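Local coordinates for protein succinylglutamate desuccinylase (Chromobacterium violaceum, PDB 1YW4) that probably hydrolyses N-succinylglutamate to succinate and glutamate, the last step of the AST route of arginine breakdown, using one zinc ion per subunit, at residues R107-A112 and N196-F201. Residues are numbered along the deposited sequence; the frame is centred on the assembly and turned at random.
Sequences RLFNGA and NTFSYF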
loop_
_atom_site.group_PDB
_atom_site.type_symbol
_atom_site.label_atom_id
_atom_site.label_comp_id
_atom_site.label_asym_id
_atom_site.label_seq_id
_atom_site.Cartn_x
_atom_site.Cartn_y
_atom_site.Cartn_z
ATOM N N ARG A 107 -9.874 -23.505 -9.028
ATOM C CA ARG A 107 -10.484 -22.430 -9.791
ATOM C C ARG A 107 -11.981 -22.755 -9.808
ATOM O O ARG A 107 -12.769 -22.052 -10.439
ATOM C CB ARG A 107 -9.951 -22.396 -11.224
ATOM C CG ARG A 107 -8.531 -21.887 -11.370
ATOM C CD ARG A 107 -8.166 -21.782 -12.838
ATOM N NE ARG A 107 -9.126 -20.943 -13.559
ATOM C CZ ARG A 107 -9.252 -20.914 -14.882
ATOM N NH1 ARG A 107 -10.152 -20.119 -15.449
ATOM N NH2 ARG A 107 -8.482 -21.689 -15.639
ATOM N N LEU A 108 -12.369 -23.824 -9.112
ATOM C CA LEU A 108 -13.775 -24.237 -9.076
ATOM C C LEU A 108 -14.508 -24.039 -7.748
ATOM O O LEU A 108 -15.679 -24.417 -7.618
ATOM C CB LEU A 108 -13.899 -25.696 -9.506
ATOM C CG LEU A 108 -13.586 -25.976 -10.980
ATOM C CD1 LEU A 108 -13.605 -27.474 -11.219
ATOM C CD2 LEU A 108 -14.618 -25.272 -11.878
ATOM N N PHE A 109 -13.824 -23.464 -6.764
ATOM C CA PHE A 109 -14.448 -23.202 -5.476
ATOM C C PHE A 109 -15.144 -21.837 -5.496
ATOM O O PHE A 109 -15.155 -21.150 -6.522
ATOM C CB PHE A 109 -13.410 -23.255 -4.345
ATOM C CG PHE A 109 -12.877 -24.638 -4.076
ATOM C CD1 PHE A 109 -11.643 -25.038 -4.590
ATOM C CD2 PHE A 109 -13.623 -25.549 -3.316
ATOM C CE1 PHE A 109 -11.149 -26.328 -4.357
ATOM C CE2 PHE A 109 -13.146 -26.844 -3.076
ATOM C CZ PHE A 109 -11.905 -27.236 -3.597
ATOM N N ASN A 110 -15.716 -21.453 -4.357
ATOM C CA ASN A 110 -16.447 -20.192 -4.230
ATOM C C ASN A 110 -17.646 -20.218 -5.170
ATOM O O ASN A 110 -18.094 -19.181 -5.659
ATOM C CB ASN A 110 -15.540 -18.993 -4.547
ATOM C CG ASN A 110 -16.221 -17.652 -4.295
ATOM O OD1 ASN A 110 -16.903 -17.470 -3.289
ATOM N ND2 ASN A 110 -16.025 -16.703 -5.207
ATOM N N GLY A 111 -18.151 -21.424 -5.423
ATOM C CA GLY A 111 -19.311 -21.593 -6.283
ATOM C C GLY A 111 -19.032 -21.664 -7.774
ATOM O O GLY A 111 -19.941 -21.921 -8.557
ATOM N N ALA A 112 -17.782 -21.445 -8.168
ATOM C CA ALA A 112 -17.406 -21.470 -9.575
ATOM C C ALA A 112 -17.662 -22.809 -10.269
ATOM O O ALA A 112 -17.714 -22.878 -11.504
ATOM C CB ALA A 112 -15.938 -21.078 -9.726
ATOM N N ASN A 196 -11.607 -17.888 -6.602
ATOM C CA ASN A 196 -12.327 -19.153 -6.620
ATOM C C ASN A 196 -11.488 -20.268 -6.042
ATOM O O ASN A 196 -11.494 -21.393 -6.539
ATOM C CB ASN A 196 -12.751 -19.470 -8.051
ATOM C CG ASN A 196 -13.642 -18.397 -8.617
ATOM O OD1 ASN A 196 -14.564 -17.953 -7.941
ATOM N ND2 ASN A 196 -13.379 -17.972 -9.848
ATOM N N THR A 197 -10.773 -19.934 -4.969
ATOM C CA THR A 197 -9.905 -20.881 -4.279
ATOM C C THR A 197 -10.581 -21.473 -3.051
ATOM O O THR A 197 -11.533 -20.912 -2.512
ATOM C CB THR A 197 -8.617 -20.206 -3.821
ATOM O OG1 THR A 197 -8.946 -19.107 -2.969
ATOM C CG2 THR A 197 -7.826 -19.702 -5.012
ATOM N N PHE A 198 -10.082 -22.614 -2.606
ATOM C CA PHE A 198 -10.665 -23.269 -1.457
ATOM C C PHE A 198 -10.493 -22.408 -0.204
ATOM O O PHE A 198 -11.419 -22.286 0.597
ATOM C CB PHE A 198 -10.019 -24.648 -1.269
ATOM C CG PHE A 198 -10.821 -25.587 -0.405
ATOM C CD1 PHE A 198 -12.167 -25.336 -0.135
ATOM C CD2 PHE A 198 -10.229 -26.728 0.139
ATOM C CE1 PHE A 198 -12.917 -26.206 0.665
ATOM C CE2 PHE A 198 -10.969 -27.603 0.937
ATOM C CZ PHE A 198 -12.319 -27.338 1.203
ATOM N N SER A 199 -9.321 -21.795 -0.039
ATOM C CA SER A 199 -9.083 -20.967 1.142
ATOM C C SER A 199 -9.979 -19.720 1.171
ATOM O O SER A 199 -10.317 -19.214 2.243
ATOM C CB SER A 199 -7.604 -20.561 1.251
ATOM O OG SER A 199 -7.220 -19.688 0.212
ATOM N N TYR A 200 -10.356 -19.211 0.004
ATOM C CA TYR A 200 -11.239 -18.054 -0.024
ATOM C C TYR A 200 -12.626 -18.525 0.426
ATOM O O TYR A 200 -13.261 -17.892 1.272
ATOM C CB TYR A 200 -11.342 -17.468 -1.434
ATOM C CG TYR A 200 -12.329 -16.328 -1.501
ATOM C CD1 TYR A 200 -12.073 -15.131 -0.844
ATOM C CD2 TYR A 200 -13.549 -16.472 -2.161
ATOM C CE1 TYR A 200 -13.004 -14.107 -0.834
ATOM C CE2 TYR A 200 -14.489 -15.457 -2.161
ATOM C CZ TYR A 200 -14.209 -14.277 -1.493
ATOM O OH TYR A 200 -15.128 -13.260 -1.475
ATOM N N PHE A 201 -13.082 -19.643 -0.140
ATOM C CA PHE A 201 -14.393 -20.196 0.203
ATOM C C PHE A 201 -14.571 -20.384 1.704
ATOM O O PHE A 201 -15.566 -19.931 2.276
ATOM C CB PHE A 201 -14.629 -21.547 -0.492
ATOM C CG PHE A 201 -15.883 -22.247 -0.026
ATOM C CD1 PHE A 201 -17.143 -21.788 -0.421
ATOM C CD2 PHE A 201 -15.809 -23.305 0.879
ATOM C CE1 PHE A 201 -18.310 -22.368 0.085
ATOM C CE2 PHE A 201 -16.970 -23.892 1.392
ATOM C CZ PHE A 201 -18.222 -23.422 0.996
HETATM O O HOH W 1 -10.558 -18.900 -11.160
HETATM O O HOH W 2 -17.540 -17.821 -7.978
#
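F109 and N196 bring the two backbones together, their CA atoms 4.7 Å apart. F109 N donates to N196 O at 3.1 Å, where the type I' turn F109 to A112 begins, two residues before the helix that starts at F198; a hydrogen bond from A112 N to F109 O closes the turn. Beyond this the F109 side chain leans on the first turn of helix 198-205. With CB directed at the other segment and CG anti to the carbonyl carbon (chi1 -69°), the ring is set against F198 in an offset stack, centroids 4.3 Å apart and planes 16° from parallel. F198 CB sits over the centre of the F109 face, a CH-pi contact 3.7 Å from the centroid. N196 meets the polar side of the turn more loosely: its OD1 takes a weak bond from N110 ND2 (3.3 Å), the two amides being nearly coplanar, and also accepts from a water that donates to N110 O. The N110 amide stands almost perpendicular to the Y200 ring, with OD1 at the ring edge, 3.3 Å from CE2. T197 is the N-cap, its OG1 accepting from Y200 N. F198 N is hydrogen-bonded to N106 OD1, and F198 meets H145 edge-to-face. F198 lies about 6 Å, side chain to side chain, from the zinc ligand H149, which places this packing of a loop turn against the N-terminus of helix 198-205 beside the zinc site of the AspA/AstE catalytic domain.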